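Local coordinates for endoglucanase, glycoside hydrolase family 5 protein (PDB 5IHS) that probably hydrolyses internal beta-1,4-glucosidic bonds of cellulose, as an endoglucanase with the family 5 TIM-barrel fold, at residues 139-144 and 179-184; 127-132 and 172-177; 157-162 and 218-223; 30-35 and 325-330. One frame throughout, in Å; residues are numbered along the deposited sequence.

Contact 1 (139-144 and 179-184)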
loop_
_atom_site.group_PDB
_atom_site.type_symbol
_atom_site.label_atom_id
_atom_site.label_comp_id
_atom_site.label_asym_id
_atom_site.label_seq_id
_atom_site.Cartn_x
_atom_site.Cartn_y
_atom_site.Cartn_z
ATOM N N PHE A 139 17.007 4.952 -5.291
ATOM C CA PHE A 139 16.208 4.918 -4.070
ATOM C C PHE A 139 15.980 3.488 -3.601
ATOM O O PHE A 139 16.198 3.158 -2.428
ATOM C CB PHE A 139 14.867 5.607 -4.309
ATOM C CG PHE A 139 13.920 5.456 -3.158
ATOM C CD1 PHE A 139 14.139 6.141 -1.975
ATOM C CD2 PHE A 139 12.818 4.623 -3.247
ATOM C CE1 PHE A 139 13.277 5.999 -0.902
ATOM C CE2 PHE A 139 11.954 4.475 -2.177
ATOM C CZ PHE A 139 12.184 5.163 -0.998
ATOM N N PHE A 140 15.513 2.625 -4.500
ATOM C CA PHE A 140 15.198 1.265 -4.094
ATOM C C PHE A 140 16.446 0.464 -3.761
ATOM O O PHE A 140 16.398 -0.389 -2.869
ATOM C CB PHE A 140 14.300 0.582 -5.121
ATOM C CG PHE A 140 12.860 0.942 -4.939
ATOM C CD1 PHE A 140 12.165 0.479 -3.835
ATOM C CD2 PHE A 140 12.206 1.783 -5.825
ATOM C CE1 PHE A 140 10.844 0.840 -3.612
ATOM C CE2 PHE A 140 10.872 2.139 -5.608
ATOM C CZ PHE A 140 10.195 1.656 -4.498
ATOM N N SER A 141 17.568 0.716 -4.444
ATOM C CA SER A 141 18.823 0.074 -4.057
ATOM C C SER A 141 19.201 0.440 -2.628
ATOM O O SER A 141 19.632 -0.414 -1.840
ATOM C CB SER A 141 19.953 0.501 -4.996
ATOM O OG SER A 141 19.790 -0.028 -6.291
ATOM N N GLU A 142 19.065 1.718 -2.276
ATOM C CA GLU A 142 19.394 2.149 -0.919
ATOM C C GLU A 142 18.486 1.487 0.108
ATOM O O GLU A 142 18.950 1.034 1.163
ATOM C CB GLU A 142 19.271 3.663 -0.816
ATOM C CG GLU A 142 20.356 4.376 -1.561
ATOM C CD GLU A 142 20.185 5.874 -1.569
ATOM O OE1 GLU A 142 19.283 6.380 -0.871
ATOM O OE2 GLU A 142 20.966 6.549 -2.277
ATOM N N MET A 143 17.183 1.435 -0.174
ATOM C CA MET A 143 16.256 0.831 0.771
ATOM C C MET A 143 16.521 -0.658 0.919
ATOM O O MET A 143 16.505 -1.188 2.035
ATOM C CB MET A 143 14.807 1.093 0.338
ATOM C CG MET A 143 14.366 2.560 0.363
ATOM S SD MET A 143 14.462 3.329 1.986
ATOM C CE MET A 143 15.998 4.163 1.799
ATOM N N ALA A 144 16.754 -1.348 -0.198
ATOM C CA ALA A 144 17.003 -2.781 -0.151
ATOM C C ALA A 144 18.326 -3.093 0.539
ATOM O O ALA A 144 18.427 -4.074 1.279
ATOM C CB ALA A 144 16.971 -3.345 -1.568
ATOM N N ILE A 179 13.257 -3.992 -10.002
ATOM C CA ILE A 179 13.277 -5.296 -9.339
ATOM C C ILE A 179 14.694 -5.864 -9.303
ATOM O O ILE A 179 15.143 -6.386 -8.277
ATOM C CB ILE A 179 12.279 -6.257 -10.013
ATOM C CG1 ILE A 179 10.833 -5.794 -9.758
ATOM C CG2 ILE A 179 12.469 -7.690 -9.520
ATOM C CD1 ILE A 179 9.828 -6.439 -10.687
ATOM N N THR A 180 15.406 -5.809 -10.430
ATOM C CA THR A 180 16.770 -6.325 -10.449
ATOM C C THR A 180 17.624 -5.636 -9.396
ATOM O O THR A 180 18.411 -6.285 -8.699
ATOM C CB THR A 180 17.367 -6.152 -11.844
ATOM O OG1 THR A 180 16.609 -6.932 -12.772
ATOM C CG2 THR A 180 18.820 -6.606 -11.881
ATOM N N LYS A 181 17.485 -4.319 -9.266
ATOM C CA LYS A 181 18.253 -3.587 -8.264
ATOM C C LYS A 181 17.882 -4.008 -6.843
ATOM O O LYS A 181 18.760 -4.193 -5.992
ATOM C CB LYS A 181 18.083 -2.086 -8.466
ATOM C CG LYS A 181 18.736 -1.556 -9.735
ATOM C CD LYS A 181 20.254 -1.473 -9.606
ATOM C CE LYS A 181 20.897 -0.875 -10.843
ATOM N NZ LYS A 181 20.907 -1.845 -11.945
ATOM N N ILE A 182 16.588 -4.155 -6.558
ATOM C CA ILE A 182 16.169 -4.597 -5.230
ATOM C C ILE A 182 16.747 -5.971 -4.915
ATOM O O ILE A 182 17.240 -6.221 -3.805
ATOM C CB ILE A 182 14.634 -4.605 -5.139
ATOM C CG1 ILE A 182 14.091 -3.174 -5.159
ATOM C CG2 ILE A 182 14.179 -5.318 -3.873
ATOM C CD1 ILE A 182 12.584 -3.098 -5.314
ATOM N N ARG A 183 16.674 -6.885 -5.885
ATOM C CA ARG A 183 17.048 -8.277 -5.687
ATOM C C ARG A 183 18.551 -8.476 -5.492
ATOM O O ARG A 183 18.957 -9.555 -5.046
ATOM C CB ARG A 183 16.486 -9.123 -6.843
ATOM C CG ARG A 183 14.958 -9.207 -6.852
ATOM C CD ARG A 183 14.448 -10.074 -5.712
ATOM N NE ARG A 183 12.992 -10.216 -5.712
ATOM C CZ ARG A 183 12.168 -9.926 -4.708
ATOM N NH1 ARG A 183 12.617 -9.426 -3.560
ATOM N NH2 ARG A 183 10.858 -10.137 -4.872
ATOM N N VAL A 184 19.386 -7.470 -5.780
ATOM C CA VAL A 184 20.798 -7.547 -5.394
ATOM C C VAL A 184 20.916 -7.753 -3.894
ATOM O O VAL A 184 21.782 -8.496 -3.418
ATOM C CB VAL A 184 21.549 -6.270 -5.829
ATOM C CG1 VAL A 184 22.966 -6.235 -5.258
ATOM C CG2 VAL A 184 21.591 -6.139 -7.337
HETATM O O HOH W 1 21.002 -2.584 -6.249
#

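Contact 2 (127-132 and 172-177)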
loop_
_atom_site.group_PDB
_atom_site.type_symbol
_atom_site.label_atom_id
_atom_site.label_comp_id
_atom_site.label_asym_id
_atom_site.label_seq_id
_atom_site.Cartn_x
_atom_site.Cartn_y
_atom_site.Cartn_z
ATOM N N HIS A 127 3.381 9.103 -10.592
ATOM C CA HIS A 127 2.567 8.901 -11.786
ATOM C C HIS A 127 3.400 8.832 -13.062
ATOM O O HIS A 127 2.830 8.749 -14.156
ATOM C CB HIS A 127 1.539 10.033 -11.946
ATOM C CG HIS A 127 0.487 10.071 -10.882
ATOM N ND1 HIS A 127 -0.327 8.998 -10.597
ATOM C CD2 HIS A 127 0.113 11.065 -10.039
ATOM C CE1 HIS A 127 -1.158 9.335 -9.622
ATOM N NE2 HIS A 127 -0.924 10.590 -9.276
ATOM N N GLU A 128 4.730 8.870 -12.955
ATOM C CA GLU A 128 5.569 8.937 -14.151
ATOM C C GLU A 128 6.970 8.404 -13.861
ATOM O O GLU A 128 7.973 8.933 -14.343
ATOM C CB GLU A 128 5.594 10.352 -14.724
ATOM C CG GLU A 128 6.135 11.394 -13.795
ATOM C CD GLU A 128 6.226 12.753 -14.460
ATOM O OE1 GLU A 128 5.261 13.138 -15.147
ATOM O OE2 GLU A 128 7.266 13.431 -14.310
ATOM N N ALA A 129 7.039 7.309 -13.113
ATOM C CA ALA A 129 8.321 6.800 -12.635
ATOM C C ALA A 129 9.261 6.441 -13.782
ATOM O O ALA A 129 10.480 6.591 -13.654
ATOM C CB ALA A 129 8.094 5.589 -11.725
ATOM N N GLN A 130 8.714 5.966 -14.900
ATOM C CA GLN A 130 9.547 5.526 -16.011
ATOM C C GLN A 130 10.354 6.662 -16.615
ATOM O O GLN A 130 11.298 6.393 -17.362
ATOM C CB GLN A 130 8.701 4.859 -17.101
ATOM C CG GLN A 130 7.874 5.796 -17.998
ATOM C CD GLN A 130 6.629 6.329 -17.333
ATOM O OE1 GLN A 130 6.242 5.878 -16.261
ATOM N NE2 GLN A 130 5.963 7.264 -17.984
ATOM N N LYS A 131 9.995 7.920 -16.333
ATOM C CA LYS A 131 10.737 9.055 -16.867
ATOM C C LYS A 131 12.066 9.280 -16.160
ATOM O O LYS A 131 12.959 9.901 -16.744
ATOM C CB LYS A 131 9.895 10.324 -16.781
ATOM C CG LYS A 131 8.646 10.277 -17.633
ATOM C CD LYS A 131 7.972 11.632 -17.695
ATOM C CE LYS A 131 6.619 11.542 -18.389
ATOM N NZ LYS A 131 6.691 10.809 -19.691
ATOM N N ASN A 132 12.221 8.807 -14.930
ATOM C CA ASN A 132 13.465 8.977 -14.175
ATOM C C ASN A 132 13.843 7.651 -13.540
ATOM O O ASN A 132 13.840 7.506 -12.310
ATOM C CB ASN A 132 13.340 10.091 -13.137
ATOM C CG ASN A 132 13.040 11.435 -13.774
ATOM O OD1 ASN A 132 11.887 11.888 -13.787
ATOM N ND2 ASN A 132 14.067 12.067 -14.332
ATOM N N LYS A 172 6.284 -2.250 -17.438
ATOM C CA LYS A 172 7.001 -3.504 -17.204
ATOM C C LYS A 172 8.507 -3.324 -17.313
ATOM O O LYS A 172 9.231 -3.774 -16.406
ATOM C CB LYS A 172 6.462 -4.626 -18.101
ATOM C CG LYS A 172 7.020 -5.984 -17.723
ATOM C CD LYS A 172 6.539 -7.117 -18.624
ATOM C CE LYS A 172 6.999 -8.450 -18.071
ATOM N NZ LYS A 172 7.017 -9.525 -19.069
ATOM N N PRO A 173 9.049 -2.692 -18.366
ATOM C CA PRO A 173 10.510 -2.503 -18.415
ATOM C C PRO A 173 11.039 -1.666 -17.261
ATOM O O PRO A 173 12.105 -1.978 -16.712
ATOM C CB PRO A 173 10.742 -1.844 -19.784
ATOM C CG PRO A 173 9.548 -2.169 -20.577
ATOM C CD PRO A 173 8.403 -2.255 -19.619
ATOM N N TYR A 174 10.321 -0.608 -16.868
ATOM C CA TYR A 174 10.725 0.166 -15.699
ATOM C C TYR A 174 10.782 -0.723 -14.464
ATOM O O TYR A 174 11.769 -0.713 -13.712
ATOM C CB TYR A 174 9.751 1.331 -15.464
ATOM C CG TYR A 174 9.817 1.837 -14.042
ATOM C CD1 TYR A 174 10.772 2.774 -13.659
ATOM C CD2 TYR A 174 8.959 1.354 -13.066
ATOM C CE1 TYR A 174 10.864 3.216 -12.352
ATOM C CE2 TYR A 174 9.049 1.793 -11.766
ATOM C CZ TYR A 174 10.006 2.717 -11.409
ATOM O OH TYR A 174 10.129 3.172 -10.120
ATOM N N ALA A 175 9.723 -1.502 -14.240
ATOM C CA ALA A 175 9.640 -2.310 -13.029
ATOM C C ALA A 175 10.718 -3.378 -13.003
ATOM O O ALA A 175 11.305 -3.645 -11.953
ATOM C CB ALA A 175 8.256 -2.946 -12.903
ATOM N N GLU A 176 10.973 -4.013 -14.140
ATOM C CA GLU A 176 12.015 -5.028 -14.203
ATOM C C GLU A 176 13.377 -4.455 -13.819
ATOM O O GLU A 176 14.160 -5.115 -13.126
ATOM C CB GLU A 176 12.017 -5.670 -15.591
ATOM C CG GLU A 176 10.818 -6.588 -15.779
ATOM C CD GLU A 176 10.682 -7.132 -17.172
ATOM O OE1 GLU A 176 11.043 -6.423 -18.140
ATOM O OE2 GLU A 176 10.196 -8.274 -17.294
ATOM N N GLY A 177 13.684 -3.232 -14.263
ATOM C CA GLY A 177 14.946 -2.616 -13.890
ATOM C C GLY A 177 15.056 -2.372 -12.396
ATOM O O GLY A 177 16.111 -2.584 -11.795
#

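Contact 3 (157-162 and 218-223)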
loop_
_atom_site.group_PDB
_atom_site.type_symbol
_atom_site.label_atom_id
_atom_site.label_comp_id
_atom_site.label_asym_id
_atom_site.label_seq_id
_atom_site.Cartn_x
_atom_site.Cartn_y
_atom_site.Cartn_z
ATOM N N VAL A 157 6.841 -0.160 -6.313
ATOM C CA VAL A 157 7.796 0.571 -7.152
ATOM C C VAL A 157 7.195 1.654 -8.036
ATOM O O VAL A 157 7.949 2.478 -8.571
ATOM C CB VAL A 157 8.641 -0.392 -8.009
ATOM C CG1 VAL A 157 9.452 -1.325 -7.110
ATOM C CG2 VAL A 157 7.786 -1.182 -8.994
ATOM N N TYR A 158 5.875 1.695 -8.197
ATOM C CA TYR A 158 5.260 2.672 -9.109
ATOM C C TYR A 158 3.773 2.792 -8.742
ATOM O O TYR A 158 2.938 2.090 -9.310
ATOM C CB TYR A 158 5.435 2.220 -10.555
ATOM C CG TYR A 158 5.096 3.229 -11.639
ATOM C CD1 TYR A 158 4.350 4.370 -11.376
ATOM C CD2 TYR A 158 5.532 3.020 -12.944
ATOM C CE1 TYR A 158 4.043 5.267 -12.388
ATOM C CE2 TYR A 158 5.233 3.909 -13.955
ATOM C CZ TYR A 158 4.486 5.031 -13.672
ATOM O OH TYR A 158 4.155 5.946 -14.645
ATOM N N ASN A 159 3.454 3.720 -7.828
ATOM C CA ASN A 159 2.094 3.888 -7.321
ATOM C C ASN A 159 1.006 3.756 -8.388
ATOM O O ASN A 159 0.202 2.811 -8.341
ATOM C CB ASN A 159 2.002 5.257 -6.647
ATOM C CG ASN A 159 0.585 5.630 -6.264
ATOM O OD1 ASN A 159 -0.135 4.824 -5.693
ATOM N ND2 ASN A 159 0.162 6.848 -6.599
ATOM N N GLU A 160 0.951 4.720 -9.315
ATOM C CA GLU A 160 -0.180 4.855 -10.234
ATOM C C GLU A 160 0.283 5.339 -11.595
ATOM O O GLU A 160 0.246 6.545 -11.900
ATOM C CB GLU A 160 -1.254 5.784 -9.684
ATOM C CG GLU A 160 -2.186 5.104 -8.716
ATOM C CD GLU A 160 -3.336 5.983 -8.266
ATOM O OE1 GLU A 160 -3.454 7.130 -8.765
ATOM O OE2 GLU A 160 -4.145 5.526 -7.428
ATOM N N PRO A 161 0.694 4.426 -12.463
ATOM C CA PRO A 161 0.826 4.775 -13.877
ATOM C C PRO A 161 -0.470 5.408 -14.380
ATOM O O PRO A 161 -1.565 5.090 -13.911
ATOM C CB PRO A 161 1.102 3.425 -14.549
ATOM C CG PRO A 161 1.662 2.551 -13.446
ATOM C CD PRO A 161 0.923 2.994 -12.214
ATOM N N LEU A 162 -0.338 6.314 -15.341
ATOM C CA LEU A 162 -1.480 7.019 -15.908
ATOM C C LEU A 162 -2.194 6.154 -16.952
ATOM O O LEU A 162 -1.763 5.053 -17.294
ATOM C CB LEU A 162 -1.013 8.346 -16.503
ATOM C CG LEU A 162 -0.365 9.282 -15.480
ATOM C CD1 LEU A 162 0.124 10.546 -16.162
ATOM C CD2 LEU A 162 -1.327 9.624 -14.351
ATOM N N THR A 218 -0.693 -4.106 -8.449
ATOM C CA THR A 218 -1.533 -3.151 -7.747
ATOM C C THR A 218 -2.925 -3.039 -8.345
ATOM O O THR A 218 -3.078 -2.880 -9.558
ATOM C CB THR A 218 -0.887 -1.772 -7.823
ATOM O OG1 THR A 218 0.484 -1.907 -7.456
ATOM C CG2 THR A 218 -1.590 -0.782 -6.911
ATOM N N LEU A 219 -3.925 -3.002 -7.457
ATOM C CA LEU A 219 -5.283 -2.591 -7.778
ATOM C C LEU A 219 -5.671 -1.448 -6.844
ATOM O O LEU A 219 -5.563 -1.587 -5.621
ATOM C CB LEU A 219 -6.258 -3.754 -7.580
ATOM C CG LEU A 219 -7.731 -3.446 -7.834
ATOM C CD1 LEU A 219 -7.960 -3.135 -9.293
ATOM C CD2 LEU A 219 -8.596 -4.607 -7.379
ATOM N N HIS A 220 -6.107 -0.319 -7.408
ATOM C CA HIS A 220 -6.631 0.804 -6.635
ATOM C C HIS A 220 -8.079 1.056 -7.015
ATOM O O HIS A 220 -8.405 1.124 -8.205
ATOM C CB HIS A 220 -5.850 2.083 -6.908
ATOM C CG HIS A 220 -4.495 2.089 -6.289
ATOM N ND1 HIS A 220 -3.635 3.159 -6.385
ATOM C CD2 HIS A 220 -3.855 1.157 -5.544
ATOM C CE1 HIS A 220 -2.522 2.886 -5.724
ATOM N NE2 HIS A 220 -2.639 1.680 -5.202
ATOM N N PHE A 221 -8.945 1.238 -6.018
ATOM C CA PHE A 221 -10.349 1.519 -6.283
ATOM C C PHE A 221 -10.862 2.595 -5.339
ATOM O O PHE A 221 -10.406 2.727 -4.197
ATOM C CB PHE A 221 -11.223 0.249 -6.191
ATOM C CG PHE A 221 -11.404 -0.273 -4.797
ATOM C CD1 PHE A 221 -12.420 0.210 -3.979
ATOM C CD2 PHE A 221 -10.551 -1.235 -4.280
ATOM C CE1 PHE A 221 -12.572 -0.247 -2.677
ATOM C CE2 PHE A 221 -10.714 -1.699 -2.980
ATOM C CZ PHE A 221 -11.714 -1.198 -2.185
ATOM N N TYR A 222 -11.861 3.320 -5.840
ATOM C CA TYR A 222 -12.555 4.375 -5.106
ATOM C C TYR A 222 -14.032 4.096 -5.350
ATOM O O TYR A 222 -14.506 4.305 -6.484
ATOM C CB TYR A 222 -12.124 5.776 -5.553
ATOM C CG TYR A 222 -10.804 6.187 -4.874
ATOM C CD1 TYR A 222 -9.579 5.704 -5.303
ATOM C CD2 TYR A 222 -10.813 7.025 -3.750
ATOM C CE1 TYR A 222 -8.398 6.025 -4.627
ATOM C CE2 TYR A 222 -9.644 7.353 -3.084
ATOM C CZ TYR A 222 -8.441 6.857 -3.526
ATOM O OH TYR A 222 -7.306 7.216 -2.837
ATOM N N PRO A 223 -14.769 3.589 -4.353
ATOM C CA PRO A 223 -16.089 2.969 -4.606
ATOM C C PRO A 223 -17.193 3.931 -5.004
ATOM O O PRO A 223 -18.248 3.471 -5.464
ATOM C CB PRO A 223 -16.413 2.297 -3.265
ATOM C CG PRO A 223 -15.655 3.114 -2.269
ATOM C CD PRO A 223 -14.375 3.491 -2.943
HETATM O O HOH W 2 1.496 0.568 -7.080
#

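Contact 4 (30-35 and 325-330)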
loop_
_atom_site.group_PDB
_atom_site.type_symbol
_atom_site.label_atom_id
_atom_site.label_comp_id
_atom_site.label_asym_id
_atom_site.label_seq_id
_atom_site.Cartn_x
_atom_site.Cartn_y
_atom_site.Cartn_z
ATOM N N GLU A 30 6.206 -11.478 13.751
ATOM C CA GLU A 30 6.671 -12.758 14.291
ATOM C C GLU A 30 5.680 -13.880 13.998
ATOM O O GLU A 30 6.082 -15.017 13.741
ATOM C CB GLU A 30 6.948 -12.642 15.791
ATOM C CG GLU A 30 8.219 -11.878 16.078
ATOM C CD GLU A 30 8.420 -11.543 17.543
ATOM O OE1 GLU A 30 7.482 -11.714 18.344
ATOM O OE2 GLU A 30 9.528 -11.088 17.895
ATOM N N LYS A 31 4.383 -13.573 14.007
ATOM C CA LYS A 31 3.360 -14.574 13.712
ATOM C C LYS A 31 3.475 -15.101 12.286
ATOM O O LYS A 31 3.494 -16.316 12.061
ATOM C CB LYS A 31 1.964 -13.995 13.971
ATOM C CG LYS A 31 0.818 -14.961 13.672
ATOM C CD LYS A 31 -0.539 -14.275 13.781
ATOM C CE LYS A 31 -1.695 -15.203 13.460
ATOM N NZ LYS A 31 -1.886 -16.273 14.467
ATOM N N TYR A 32 3.516 -14.203 11.302
ATOM C CA TYR A 32 3.458 -14.632 9.905
ATOM C C TYR A 32 4.836 -14.783 9.264
ATOM O O TYR A 32 4.991 -15.583 8.332
ATOM C CB TYR A 32 2.626 -13.649 9.078
ATOM C CG TYR A 32 1.145 -13.618 9.378
ATOM C CD1 TYR A 32 0.402 -14.787 9.513
ATOM C CD2 TYR A 32 0.473 -12.409 9.479
ATOM C CE1 TYR A 32 -0.967 -14.742 9.747
ATOM C CE2 TYR A 32 -0.880 -12.357 9.716
ATOM C CZ TYR A 32 -1.605 -13.511 9.845
ATOM O OH TYR A 32 -2.966 -13.393 10.071
ATOM N N GLY A 33 5.822 -14.005 9.712
ATOM C CA GLY A 33 7.178 -14.106 9.205
ATOM C C GLY A 33 7.361 -13.538 7.806
ATOM O O GLY A 33 6.657 -12.618 7.363
ATOM N N LYS A 34 8.345 -14.091 7.106
ATOM C CA LYS A 34 8.639 -13.668 5.745
ATOM C C LYS A 34 7.464 -13.988 4.836
ATOM O O LYS A 34 6.898 -15.083 4.886
ATOM C CB LYS A 34 9.867 -14.420 5.234
ATOM C CG LYS A 34 11.175 -14.044 5.901
ATOM C CD LYS A 34 12.315 -14.926 5.386
ATOM C CE LYS A 34 13.670 -14.492 5.883
ATOM N NZ LYS A 34 14.715 -15.384 5.328
ATOM N N LEU A 35 7.131 -13.035 3.969
ATOM C CA LEU A 35 6.029 -13.158 3.029
ATOM C C LEU A 35 6.538 -13.535 1.644
ATOM O O LEU A 35 7.646 -13.177 1.235
ATOM C CB LEU A 35 5.264 -11.838 2.936
ATOM C CG LEU A 35 4.733 -11.316 4.269
ATOM C CD1 LEU A 35 4.041 -9.973 4.038
ATOM C CD2 LEU A 35 3.786 -12.288 4.949
ATOM N N GLY A 325 -8.595 -7.437 14.748
ATOM C CA GLY A 325 -8.613 -7.657 16.177
ATOM C C GLY A 325 -8.340 -9.101 16.563
ATOM O O GLY A 325 -7.515 -9.380 17.444
ATOM N N PRO A 326 -9.030 -10.050 15.922
ATOM C CA PRO A 326 -8.800 -11.468 16.266
ATOM C C PRO A 326 -7.395 -11.960 15.946
ATOM O O PRO A 326 -6.902 -12.893 16.595
ATOM C CB PRO A 326 -9.869 -12.202 15.447
ATOM C CG PRO A 326 -10.972 -11.182 15.268
ATOM C CD PRO A 326 -10.249 -9.866 15.109
ATOM N N ILE A 327 -6.734 -11.366 14.953
ATOM C CA ILE A 327 -5.353 -11.727 14.657
ATOM C C ILE A 327 -4.448 -11.310 15.809
ATOM O O ILE A 327 -3.641 -12.103 16.309
ATOM C CB ILE A 327 -4.897 -11.117 13.318
ATOM C CG1 ILE A 327 -5.815 -11.567 12.176
ATOM C CG2 ILE A 327 -3.460 -11.527 13.026
ATOM C CD1 ILE A 327 -5.545 -10.889 10.831
ATOM N N PHE A 328 -4.574 -10.060 16.260
ATOM C CA PHE A 328 -3.829 -9.639 17.442
ATOM C C PHE A 328 -4.192 -10.488 18.656
ATOM O O PHE A 328 -3.319 -10.850 19.456
ATOM C CB PHE A 328 -4.080 -8.159 17.733
ATOM C CG PHE A 328 -3.334 -7.216 16.816
ATOM C CD1 PHE A 328 -2.020 -6.857 17.079
ATOM C CD2 PHE A 328 -3.957 -6.678 15.697
ATOM C CE1 PHE A 328 -1.336 -5.989 16.238
ATOM C CE2 PHE A 328 -3.283 -5.804 14.834
ATOM C CZ PHE A 328 -1.965 -5.457 15.108
ATOM N N ASP A 329 -5.475 -10.814 18.823
ATOM C CA ASP A 329 -5.888 -11.595 19.987
ATOM C C ASP A 329 -5.324 -13.014 19.979
ATOM O O ASP A 329 -5.198 -13.616 21.049
ATOM C CB ASP A 329 -7.414 -11.657 20.067
ATOM C CG ASP A 329 -8.040 -10.324 20.452
ATOM O OD1 ASP A 329 -7.314 -9.421 20.921
ATOM O OD2 ASP A 329 -9.272 -10.184 20.293
ATOM N N SER A 330 -4.989 -13.558 18.804
ATOM C CA SER A 330 -4.494 -14.928 18.703
ATOM C C SER A 330 -3.151 -15.099 19.381
ATOM O O SER A 330 -2.771 -16.231 19.705
ATOM C CB SER A 330 -4.355 -15.324 17.232
ATOM O OG SER A 330 -3.213 -14.730 16.616
#

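Contact 1 (139-144 and 179-184)
Ala144 and Ile182 bring their CA atoms to 5.5 Å where the helical segments 139-144 and 179-184 run in nearly the same direction, their axes 8.1 Å apart at closest approach and crossing at -21°. These are neighbouring outer helices of the (beta/alpha)8 barrel: helix 133-147 follows the third strand and helix 167-185 the fourth, a near-parallel course that fits adjacent helices round the barrel. Ile182 carries the apolar part. Its CG1 packs 3.8 Å from Phe140 CB, and its CD1 continues alongside to Phe140 CD1 at 3.9 Å, meeting the ring obliquely. Phe140 has CG anti to its own carbonyl carbon (chi1 -82°), which sends the ring past Ile182 with both side chains pointing the same way. Both, together with Ala144, also touch Tyr155 of strand 153-156, evidence that this seam is closed on its inner side by the barrel wall. The other branch, CG2 of Ile182, faces the methyl of Ala144; the small residue lets the second helix come close enough for Ala144 CB to lie 3.7 Å from Ile182 O. Toward the outer rim the chemistry turns polar. Ser141 was deposited in two conformers; in the one described, OG bonds to Gln137 O in its own helix and rests 3.4 Å from Lys181 CB, against the folded aliphatic chain of that lysine. In this conformer, so with some doubt, water 1 bridges the helices, giving one proton to Ser141 OG and one to Lys181 O, each over 2.8 Å.

Contact 2 (127-132 and 172-177)
Tyr174 reaches from helix 167-185 to Ala129 and Gln130 in the loop before helix 133-147, and its atoms can be followed outward one by one. At the root, Tyr174 CB meets Gln130 CB at 4.0 Å. With CG anti to the backbone N (chi1 159°), the ring is directed across to the short 3-10 turn 129-131. Tyr174 CD1 then lies 3.8 Å from Gln130 CA, an oblique approach, and CE1 comes within 3.6 Å of Ala129 O. Farther out, the methyl of Ala129 sits over one ring face, its CB 3.9 Å from the ring centroid and 29° off the normal, which meets the geometry of a CH-pi contact. The methyl is displaced toward the phenol end, since Ala129 CB is only 3.5 Å from Tyr174 CZ. In the TIM barrel this pairing ties the loop that follows the third strand to the helix that follows the fourth. At the tip, Tyr174 OH touches the same methyl and hydrogen-bonds to Val157 O, just past strand 153-156. A phenylalanine in its place would probably leave Val157 O without this hydroxyl partner and the ring less firmly fixed under Ala129. Tyr158 adds an edge-to-face neighbour to the Tyr174 ring, and the Tyr158 OH bonds Gln130 OE1, which gives the Gln130 amide oxygen a partner outside the two segments.

Contact 3 (157-162 and 218-223)
Thr218 and Asn159 meet first, through Thr218 CG2 at 4.3 Å from Asn159 O and, more tellingly, through water 2, which lies 2.9 Å from Asn159 O, to which it probably donates, and is hydrogen-bonded to Thr218 OG1 over 2.7 Å. Two residues on, His220 projects from the sixth barrel strand toward Glu160. Its ND1 donates to Glu160 OE2 at 2.6 Å with an N-H...O angle of 170°, the acceptor lying close to the ring plane and using its anti lone pair, while the carboxylate itself is turned 58° from the imidazole. Glu160 spans the gap because its chain is extended beyond CG (chi2 -174°). Asn159-Glu160-Pro161 matches the Asn-Glu-Pro signature after strand four of family 5 barrels, whose glutamate serves as the acid/base in relatives. With an alanine in place of Glu160, the ND1 proton of His220 would probably lose its acceptor, and the ring a constraint on its rotation. Asn159 OD1 lies at the ring edge, 3.1 Å from His220 CE1 and in plane. His220 NE2 bonds Thr247 OG1, fixing the far side of the ring. Farther along, Tyr222 OH hydrogen-bonds Glu248 OE2 on the seventh strand.

Contact 4 (30-35 and 325-330)
Ser330 OG has two hydrogen-bond partners: it accepts from Lys31 NZ at 3.0 Å and donates to Ile327 O at 2.7 Å, in the carbonyl plane on a lone pair with a C=O...O angle of 141°. Ile327 O also accepts from Ser330 N, so it is gripped by both backbone and side chain of Ser330, and the hydroxyl's proton is committed, which leaves its oxygen to receive the lysine. Lys31 approaches with a straight aliphatic chain that bends only at its end (chi4 68°), a turn that carries NZ to the serine. Along the way Lys31 CD passes 4.1 Å from Ile327 CG2, the two side chains crossing at about a right angle. The pairing joins the two ends of the modelled chain: helix 28-32 precedes the barrel strands, and helix 311-329 is the one that follows the eighth strand of the TIM barrel. Ile327 also has Tyr32 for a neighbour. Ile327 CG2 lies 3.5 Å from Tyr32 OH and Ile327 CD1 3.7 Å from the same oxygen, while the ring is met obliquely. Lys31 CD lies over one face of the Tyr32 ring, offset toward the rim, and both side chains touch Ile327 CG2. Tyr32 also touches Tyr119 of the third strand, and Gly33, with a positive phi of 74°, ends the helix and bonds through its O to Tyr119 OH.

Contact 3 lies deepest, its centre about 9 Å from the centre of the chain, whereas the centres of the other three lie about 18 Å out. Chemistry follows place: contact 3 is polar and buried at the strand ends, with a short direct bond between side chains; contacts 1 and 2 are also buried, but farther out, and mainly apolar, and share helix 167-185, using its later and earlier turns against helix 133-147 and the loop before it. Both touch contact 3 through Val157, by packing from contact 1 and by a probable hydrogen bond from contact 2. Contact 4, partly buried, touches none of the others, its nearest atoms about 8 Å from those of contact 1; it joins the ends of the modelled chain and encloses the others in sequence.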